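Local coordinates for DNA translocase coupling protein (Clostridium perfringens, PDB 6O1W) that probably binds ATP and DNA as the coupling ATPase of plasmid conjugation, this chain covering its FtsK-like P-loop NTPase region together with flanking parts, at residues A[148-153]-A[160-165]; A[169-174]-A[230-235]. All coordinates share one frame; numbering follows the deposited sequence.

Contact 1 of 2, residues A[148-153]-A[160-165]. With BGC (beta-D-glucopyranose), chain E.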
ATOM      1  N   CYS A 148      -2.331  10.937  -3.785  1.00 25.95           N
ATOM      2  CA  CYS A 148      -3.497  11.169  -2.912  1.00 26.85           C
ATOM      3  C   CYS A 148      -3.022  11.588  -1.510  1.00 27.77           C
ATOM      4  O   CYS A 148      -3.574  12.504  -0.926  1.00 27.14           O
ATOM      5  CB  CYS A 148      -4.350   9.906  -2.834  1.00 28.50           C
ATOM      6  SG  CYS A 148      -5.908  10.139  -1.967  1.00 33.51           S
ATOM      7  N   ILE A 149      -2.013  10.897  -0.967  1.00 25.59           N
ATOM      8  CA  ILE A 149      -1.386  11.217   0.330  1.00 24.98           C
ATOM      9  C   ILE A 149      -0.749  12.617   0.229  1.00 27.28           C
ATOM     10  O   ILE A 149      -0.937  13.430   1.121  1.00 25.52           O
ATOM     11  CB  ILE A 149      -0.324  10.150   0.708  1.00 28.37           C
ATOM     12  CG1 ILE A 149      -1.022   8.796   1.052  1.00 28.89           C
ATOM     13  CG2 ILE A 149       0.573  10.653   1.898  1.00 26.62           C
ATOM     14  CD1 ILE A 149      -0.108   7.633   1.051  1.00 36.72           C
ATOM     15  N   LEU A 150      -0.007  12.881  -0.873  1.00 24.60           N
ATOM     16  CA  LEU A 150       0.665  14.153  -1.135  1.00 23.88           C
ATOM     17  C   LEU A 150      -0.329  15.305  -1.113  1.00 28.07           C
ATOM     18  O   LEU A 150      -0.066  16.309  -0.460  1.00 29.56           O
ATOM     19  CB  LEU A 150       1.390  14.086  -2.499  1.00 23.20           C
ATOM     20  CG  LEU A 150       2.011  15.374  -3.056  1.00 28.04           C
ATOM     21  CD1 LEU A 150       3.102  15.960  -2.066  1.00 28.40           C
ATOM     22  CD2 LEU A 150       2.605  15.120  -4.454  1.00 28.04           C
ATOM     23  N   TRP A 151      -1.464  15.157  -1.826  1.00 25.97           N
ATOM     24  CA  TRP A 151      -2.540  16.148  -1.911  1.00 26.85           C
ATOM     25  C   TRP A 151      -3.085  16.513  -0.517  1.00 30.24           C
ATOM     26  O   TRP A 151      -3.196  17.691  -0.181  1.00 31.50           O
ATOM     27  CB  TRP A 151      -3.667  15.594  -2.805  1.00 26.49           C
ATOM     28  CG  TRP A 151      -4.852  16.510  -2.853  1.00 28.25           C
ATOM     29  CD1 TRP A 151      -6.066  16.309  -2.260  1.00 31.05           C
ATOM     30  CD2 TRP A 151      -4.878  17.849  -3.385  1.00 28.36           C
ATOM     31  NE1 TRP A 151      -6.887  17.393  -2.488  1.00 30.67           N
ATOM     32  CE2 TRP A 151      -6.176  18.361  -3.163  1.00 32.37           C
ATOM     33  CE3 TRP A 151      -3.944  18.641  -4.081  1.00 29.83           C
ATOM     34  CZ2 TRP A 151      -6.569  19.630  -3.608  1.00 31.24           C
ATOM     35  CZ3 TRP A 151      -4.326  19.908  -4.507  1.00 32.12           C
ATOM     36  CH2 TRP A 151      -5.622  20.395  -4.259  1.00 32.69           C
ATOM     37  N   GLN A 152      -3.349  15.498   0.306  1.00 26.42           N
ATOM     38  CA  GLN A 152      -3.837  15.645   1.675  1.00 26.40           C
ATOM     39  C   GLN A 152      -2.876  16.470   2.522  1.00 29.75           C
ATOM     40  O   GLN A 152      -3.308  17.442   3.146  1.00 28.17           O
ATOM     41  CB  GLN A 152      -4.112  14.268   2.316  1.00 27.03           C
ATOM     42  CG  GLN A 152      -5.297  13.561   1.647  1.00 30.20           C
ATOM     43  CD  GLN A 152      -5.574  12.180   2.180  1.00 35.15           C
ATOM     44  OE1 GLN A 152      -5.459  11.168   1.493  1.00 32.05           O
ATOM     45  NE2 GLN A 152      -5.949  12.108   3.410  1.00 27.75           N
ATOM     46  N   LEU A 153      -1.573  16.140   2.463  1.00 26.17           N
ATOM     47  CA  LEU A 153      -0.537  16.870   3.186  1.00 26.37           C
ATOM     48  C   LEU A 153      -0.321  18.282   2.660  1.00 31.06           C
ATOM     49  O   LEU A 153      -0.097  19.182   3.467  1.00 31.35           O
ATOM     50  CB  LEU A 153       0.769  16.083   3.242  1.00 25.90           C
ATOM     51  CG  LEU A 153       0.635  14.761   3.991  1.00 30.70           C
ATOM     52  CD1 LEU A 153       1.893  13.925   3.840  1.00 29.54           C
ATOM     53  CD2 LEU A 153       0.219  14.997   5.465  1.00 29.84           C
ATOM     54  N   ALA A 160       6.636  20.109   0.029  1.00 28.25           N
ATOM     55  CA  ALA A 160       6.818  18.888  -0.739  1.00 27.27           C
ATOM     56  C   ALA A 160       8.027  18.848  -1.619  1.00 30.66           C
ATOM     57  O   ALA A 160       8.380  19.839  -2.248  1.00 30.73           O
ATOM     58  CB  ALA A 160       5.570  18.629  -1.575  1.00 28.09           C
ATOM     59  N   TYR A 161       8.619  17.653  -1.725  1.00 27.69           N
ATOM     60  CA  TYR A 161       9.752  17.355  -2.591  1.00 27.77           C
ATOM     61  C   TYR A 161       9.394  16.088  -3.347  1.00 32.37           C
ATOM     62  O   TYR A 161       8.926  15.114  -2.750  1.00 29.80           O
ATOM     63  CB  TYR A 161      11.056  17.187  -1.814  1.00 27.78           C
ATOM     64  CG  TYR A 161      11.522  18.474  -1.184  1.00 28.28           C
ATOM     65  CD1 TYR A 161      12.150  19.460  -1.942  1.00 30.19           C
ATOM     66  CD2 TYR A 161      11.375  18.694   0.176  1.00 28.76           C
ATOM     67  CE1 TYR A 161      12.619  20.633  -1.351  1.00 30.27           C
ATOM     68  CE2 TYR A 161      11.771  19.888   0.761  1.00 30.11           C
ATOM     69  CZ  TYR A 161      12.394  20.857  -0.005  1.00 36.10           C
ATOM     70  OH  TYR A 161      12.759  22.031   0.597  1.00 40.47           O
HETATM   71  N   MSE A 162       9.545  16.119  -4.671  1.00 29.83           N
HETATM   72  CA  MSE A 162       9.145  14.969  -5.473  1.00 30.88           C
HETATM   73  C   MSE A 162      10.302  14.512  -6.300  1.00 32.91           C
HETATM   74  O   MSE A 162      10.997  15.335  -6.896  1.00 30.40           O
HETATM   75  CB  MSE A 162       7.926  15.318  -6.321  1.00 34.45           C
HETATM   76  CG  MSE A 162       6.677  15.554  -5.487  1.00 45.57           C
HETATM   77 SE   MSE A 162       5.586  17.011  -6.209  1.00 60.10          SE
HETATM   78  CE  MSE A 162       6.621  18.551  -5.700  1.00 55.40           C
ATOM     79  N   VAL A 163      10.555  13.205  -6.285  1.00 29.31           N
ATOM     80  CA  VAL A 163      11.685  12.619  -6.997  1.00 28.80           C
ATOM     81  C   VAL A 163      11.201  11.720  -8.123  1.00 33.25           C
ATOM     82  O   VAL A 163      10.483  10.740  -7.868  1.00 31.54           O
ATOM     83  CB  VAL A 163      12.638  11.854  -6.028  1.00 31.99           C
ATOM     84  CG1 VAL A 163      13.810  11.219  -6.790  1.00 31.74           C
ATOM     85  CG2 VAL A 163      13.145  12.772  -4.923  1.00 30.76           C
ATOM     86  N   ASP A 164      11.631  12.029  -9.363  1.00 30.19           N
ATOM     87  CA  ASP A 164      11.308  11.212 -10.536  1.00 30.65           C
ATOM     88  C   ASP A 164      12.386  11.336 -11.574  1.00 31.43           C
ATOM     89  O   ASP A 164      12.417  12.330 -12.275  1.00 31.89           O
ATOM     90  CB  ASP A 164       9.926  11.584 -11.117  1.00 33.96           C
ATOM     91  CG  ASP A 164       9.567  10.946 -12.468  1.00 46.86           C
ATOM     92  OD1 ASP A 164      10.096   9.848 -12.781  1.00 46.66           O
ATOM     93  OD2 ASP A 164       8.769  11.540 -13.198  1.00 53.29           O
ATOM     94  N   PHE A 165      13.212  10.293 -11.740  1.00 28.19           N
ATOM     95  CA  PHE A 165      14.337  10.289 -12.678  1.00 27.73           C
ATOM     96  C   PHE A 165      13.926  10.118 -14.119  1.00 32.88           C
ATOM     97  O   PHE A 165      14.773  10.246 -14.993  1.00 33.76           O
ATOM     98  CB  PHE A 165      15.408   9.265 -12.272  1.00 29.75           C
ATOM     99  CG  PHE A 165      16.246   9.634 -11.053  1.00 31.44           C
ATOM    100  CD1 PHE A 165      15.884  10.698 -10.227  1.00 32.86           C
ATOM    101  CD2 PHE A 165      17.354   8.874 -10.697  1.00 34.53           C
ATOM    102  CE1 PHE A 165      16.643  11.026  -9.099  1.00 34.49           C
ATOM    103  CE2 PHE A 165      18.097   9.184  -9.543  1.00 37.41           C
ATOM    104  CZ  PHE A 165      17.729  10.254  -8.751  1.00 34.75           C
TER
HETATM  105  C2  BGC E 503      15.851  24.424  -0.030  1.00 83.54           C
HETATM  106  C3  BGC E 503      17.352  24.642  -0.176  1.00 83.98           C
HETATM  107  C4  BGC E 503      18.035  23.331  -0.545  1.00 80.86           C
HETATM  108  C5  BGC E 503      17.390  22.735  -1.795  1.00 80.35           C
HETATM  109  C6  BGC E 503      17.925  21.365  -2.138  1.00 76.18           C
HETATM  110  C1  BGC E 503      15.300  23.822  -1.320  1.00 84.57           C
HETATM  111  O1  BGC E 503      13.933  23.615  -1.204  1.00 85.80           O
HETATM  112  O2  BGC E 503      15.201  25.655   0.263  1.00 84.07           O
HETATM  113  O3  BGC E 503      17.890  25.171   1.029  1.00 83.92           O
HETATM  114  O4  BGC E 503      19.423  23.532  -0.785  1.00 80.64           O
HETATM  115  O5  BGC E 503      15.973  22.592  -1.595  1.00 81.87           O
HETATM  116  O6  BGC E 503      17.259  20.830  -3.271  1.00 74.72           O
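Leu-150 holds its CG opposite the backbone N (chi1 172°), beside its carbonyl carbon, runs out from helix 142-155 toward the neighbouring strand and splits its two methyl groups between alternate strand residues. CD1 comes down on the single methyl of Ala-160, 3.7 Å from its CB. CD2 meets the selenium of Met-162, which is modelled as selenomethionine, with CD2 and SE 3.9 Å apart. Met-162 leaves the strand with CG beside its backbone N and then bends at chi2 and chi3, and the two side chains cross at about a right angle, leucine branch against selenium. The small alanine lets the leucine approach the strand closely, while the long, flexible methionine reaches out to its second methyl. This is the closing half of a beta-alpha-beta crossover in a P-loop NTPase core: the helix begins at the end of the P-loop, where Lys-142 binds ATP in another structure of this protein, and packs against strand 159-163, which runs parallel to strand 132-135 with strands 272-278 and 229-233 between them. Leu-150 also rests on Ile-230 and Tyr-175. Between the two inward-facing residues Tyr-161 points away from the helix, its large ring suited to packing on Leu-191 and Tyr-194 of helix 185-209. In this crystal its OH lies 2.7 Å from O1 of a bound beta-D-glucopyranose, an atom at the ring's edge and in its plane; the same sugar is hydrogen-bonded to Gln-180 OE1.

Contact 2 of 2, residues A[169-174]-A[230-235]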
ATOM      1  N   VAL A 169       8.397  13.339 -15.697  1.00 34.26           N
ATOM      2  CA  VAL A 169       7.142  13.130 -16.429  1.00 34.00           C
ATOM      3  C   VAL A 169       5.992  12.681 -15.488  1.00 39.16           C
ATOM      4  O   VAL A 169       4.825  12.989 -15.746  1.00 39.77           O
ATOM      5  CB  VAL A 169       7.354  12.196 -17.654  1.00 37.55           C
ATOM      6  CG1 VAL A 169       6.039  11.921 -18.397  1.00 38.18           C
ATOM      7  CG2 VAL A 169       8.352  12.826 -18.612  1.00 36.30           C
ATOM      8  N   GLU A 170       6.328  12.011 -14.386  1.00 36.05           N
ATOM      9  CA  GLU A 170       5.341  11.571 -13.395  1.00 36.93           C
ATOM     10  C   GLU A 170       4.878  12.729 -12.502  1.00 39.25           C
ATOM     11  O   GLU A 170       3.874  12.584 -11.821  1.00 41.58           O
ATOM     12  CB  GLU A 170       5.898  10.415 -12.541  1.00 38.95           C
ATOM     13  CG  GLU A 170       6.306   9.181 -13.336  1.00 56.47           C
ATOM     14  CD  GLU A 170       5.198   8.596 -14.190  1.00 87.92           C
ATOM     15  OE1 GLU A 170       5.242   8.783 -15.429  1.00 74.37           O
ATOM     16  OE2 GLU A 170       4.271   7.975 -13.620  1.00 88.52           O
ATOM     17  N   PHE A 171       5.641  13.842 -12.454  1.00 33.51           N
ATOM     18  CA  PHE A 171       5.312  15.049 -11.669  1.00 33.14           C
ATOM     19  C   PHE A 171       5.464  16.260 -12.570  1.00 36.62           C
ATOM     20  O   PHE A 171       6.504  16.928 -12.572  1.00 34.14           O
ATOM     21  CB  PHE A 171       6.176  15.186 -10.419  1.00 34.50           C
ATOM     22  CG  PHE A 171       6.020  14.063  -9.432  1.00 35.56           C
ATOM     23  CD1 PHE A 171       4.872  13.956  -8.649  1.00 37.05           C
ATOM     24  CD2 PHE A 171       7.043  13.138  -9.242  1.00 36.82           C
ATOM     25  CE1 PHE A 171       4.738  12.929  -7.711  1.00 37.85           C
ATOM     26  CE2 PHE A 171       6.910  12.114  -8.301  1.00 39.36           C
ATOM     27  CZ  PHE A 171       5.750  12.007  -7.556  1.00 37.41           C
ATOM     28  N   GLY A 172       4.436  16.463 -13.385  1.00 35.09           N
ATOM     29  CA  GLY A 172       4.360  17.521 -14.377  1.00 35.83           C
ATOM     30  C   GLY A 172       4.476  18.921 -13.844  1.00 40.58           C
ATOM     31  O   GLY A 172       4.754  19.129 -12.659  1.00 39.15           O
ATOM     32  N   LEU A 173       4.241  19.894 -14.725  1.00 40.30           N
ATOM     33  CA  LEU A 173       4.385  21.330 -14.427  1.00 41.08           C
ATOM     34  C   LEU A 173       3.436  21.839 -13.341  1.00 44.35           C
ATOM     35  O   LEU A 173       3.771  22.787 -12.653  1.00 45.46           O
ATOM     36  CB  LEU A 173       4.258  22.169 -15.713  1.00 41.83           C
ATOM     37  CG  LEU A 173       5.326  21.956 -16.794  1.00 47.80           C
ATOM     38  CD1 LEU A 173       4.936  22.643 -18.088  1.00 48.23           C
ATOM     39  CD2 LEU A 173       6.700  22.417 -16.338  1.00 52.81           C
ATOM     40  N   GLU A 174       2.287  21.195 -13.168  1.00 40.68           N
ATOM     41  CA  GLU A 174       1.323  21.568 -12.146  1.00 40.94           C
ATOM     42  C   GLU A 174       1.842  21.224 -10.750  1.00 43.15           C
ATOM     43  O   GLU A 174       1.598  22.001  -9.826  1.00 42.00           O
ATOM     44  CB  GLU A 174      -0.063  20.980 -12.441  1.00 42.50           C
ATOM     45  CG  GLU A 174      -0.707  21.541 -13.716  1.00 54.28           C
ATOM     46  CD  GLU A 174      -0.917  23.046 -13.796  1.00 82.52           C
ATOM     47  OE1 GLU A 174      -1.785  23.565 -13.058  1.00 97.08           O
ATOM     48  OE2 GLU A 174      -0.223  23.705 -14.605  1.00 74.10           O
ATOM     49  N   ILE A 230       7.153  16.543   3.128  1.00 27.02           N
ATOM     50  CA  ILE A 230       6.814  15.269   2.498  1.00 26.40           C
ATOM     51  C   ILE A 230       7.726  15.044   1.294  1.00 29.06           C
ATOM     52  O   ILE A 230       7.914  15.935   0.467  1.00 27.67           O
ATOM     53  CB  ILE A 230       5.299  15.075   2.194  1.00 30.00           C
ATOM     54  CG1 ILE A 230       5.040  13.642   1.588  1.00 31.11           C
ATOM     55  CG2 ILE A 230       4.706  16.232   1.358  1.00 29.85           C
ATOM     56  CD1 ILE A 230       3.693  13.367   0.970  1.00 47.17           C
ATOM     57  N   VAL A 231       8.346  13.876   1.245  1.00 26.32           N
ATOM     58  CA  VAL A 231       9.279  13.500   0.184  1.00 25.77           C
ATOM     59  C   VAL A 231       8.660  12.318  -0.550  1.00 27.69           C
ATOM     60  O   VAL A 231       8.484  11.254   0.036  1.00 26.39           O
ATOM     61  CB  VAL A 231      10.680  13.153   0.743  1.00 28.53           C
ATOM     62  CG1 VAL A 231      11.683  12.929  -0.388  1.00 28.46           C
ATOM     63  CG2 VAL A 231      11.174  14.218   1.720  1.00 27.60           C
ATOM     64  N   VAL A 232       8.322  12.510  -1.808  1.00 23.70           N
ATOM     65  CA  VAL A 232       7.673  11.466  -2.593  1.00 24.06           C
ATOM     66  C   VAL A 232       8.691  10.920  -3.556  1.00 28.15           C
ATOM     67  O   VAL A 232       9.231  11.671  -4.360  1.00 27.45           O
ATOM     68  CB  VAL A 232       6.389  11.963  -3.319  1.00 29.90           C
ATOM     69  CG1 VAL A 232       5.668  10.800  -4.031  1.00 30.76           C
ATOM     70  CG2 VAL A 232       5.445  12.662  -2.354  1.00 29.67           C
ATOM     71  N   ILE A 233       8.976   9.630  -3.451  1.00 24.73           N
ATOM     72  CA  ILE A 233       9.935   8.978  -4.331  1.00 25.13           C
ATOM     73  C   ILE A 233       9.072   8.084  -5.201  1.00 31.16           C
ATOM     74  O   ILE A 233       8.518   7.089  -4.723  1.00 32.13           O
ATOM     75  CB  ILE A 233      11.005   8.210  -3.488  1.00 28.39           C
ATOM     76  CG1 ILE A 233      11.842   9.201  -2.608  1.00 27.10           C
ATOM     77  CG2 ILE A 233      11.877   7.308  -4.362  1.00 29.02           C
ATOM     78  CD1 ILE A 233      12.636   8.554  -1.477  1.00 26.72           C
ATOM     79  N   ASP A 234       8.917   8.466  -6.467  1.00 28.58           N
ATOM     80  CA  ASP A 234       8.098   7.723  -7.429  1.00 29.60           C
ATOM     81  C   ASP A 234       8.588   6.297  -7.621  1.00 34.32           C
ATOM     82  O   ASP A 234       7.768   5.386  -7.706  1.00 34.01           O
ATOM     83  CB  ASP A 234       8.046   8.441  -8.785  1.00 31.47           C
ATOM     84  CG  ASP A 234       7.078   7.777  -9.759  1.00 49.38           C
ATOM     85  OD1 ASP A 234       5.837   7.934  -9.572  1.00 51.37           O
ATOM     86  OD2 ASP A 234       7.554   7.083 -10.688  1.00 52.10           O
ATOM     87  N   GLU A 235       9.923   6.088  -7.662  1.00 29.64           N
ATOM     88  CA  GLU A 235      10.435   4.745  -7.861  1.00 29.36           C
ATOM     89  C   GLU A 235      11.708   4.566  -7.093  1.00 33.07           C
ATOM     90  O   GLU A 235      12.723   5.195  -7.432  1.00 34.29           O
ATOM     91  CB  GLU A 235      10.577   4.427  -9.379  1.00 30.91           C
ATOM     92  CG  GLU A 235      11.173   3.055  -9.707  1.00 42.42           C
ATOM     93  CD  GLU A 235      10.544   1.901  -8.944  1.00 54.46           C
ATOM     94  OE1 GLU A 235       9.347   1.603  -9.182  1.00 36.51           O
ATOM     95  OE2 GLU A 235      11.238   1.326  -8.072  1.00 36.16           O
TER
HETATM   96  O   HOH W   1       4.473   6.354 -11.338  1.00 54.98           O
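Val-232, on strand 229-233, offers its CG1 methyl obliquely to CZ of the Phe-171 ring, 3.7 Å away; a compact branched residue suits a strand and gives the ring an apolar neighbour. Ile-233 faces the other side of the sheet, where it meets Phe-192 of helix 185-209. Asp-234 returns to the side of the loop. Its CB lies 3.9 Å from CE2 of Phe-171; CG is anti to the backbone N (chi1 -174°), and the carboxylate and ring planes stand 86° apart. The CG methylene of Glu-170 lies 3.6 Å from OD2 of Asp-234, the two side chains crossing at about a right angle. Glu-170 OE2 and Asp-234 OD1 come within 4.3 Å, and a water donating to both (2.8 and 2.7 Å) probably eases this approach of like charges. The hydrophobic strand ending in Asp-234 and Glu-235 is consistent with a Walker B motif, and Asp-234 makes a weak hydrogen bond to Ser-143 of the predicted ATP site. Glu-235 OE2 caps the N of Ala-237. Strand 229-233 runs between strands 159-163 and 272-278, while from helix 142-155 Arg-147 NH2 is hydrogen-bonded to Glu-170 O and the arginine forms a cation-pi contact with Phe-171.

How the contacts relate
From the N-terminal side, contact 1 comes first: it closes the short turn by which helix 142-155 comes back to strand 159-163. The chain then enters the loop holding 169-174, adds the edge strand 179-182, passes through helices 185-209 and 214-220, and returns on strand 229-233, where contact 2 closes this far longer excursion. The two loops follow in series, neither nesting nor crossing. They are nevertheless stitched together, since strands 159-163 and 229-233 are parallel neighbours, with Val-163 N 2.8 Å from Val-232 O, and Asp-164 OD2 probably accepts from Glu-170 N. Together they join the helix that begins at the end of the P-loop, the sheet and the following loop.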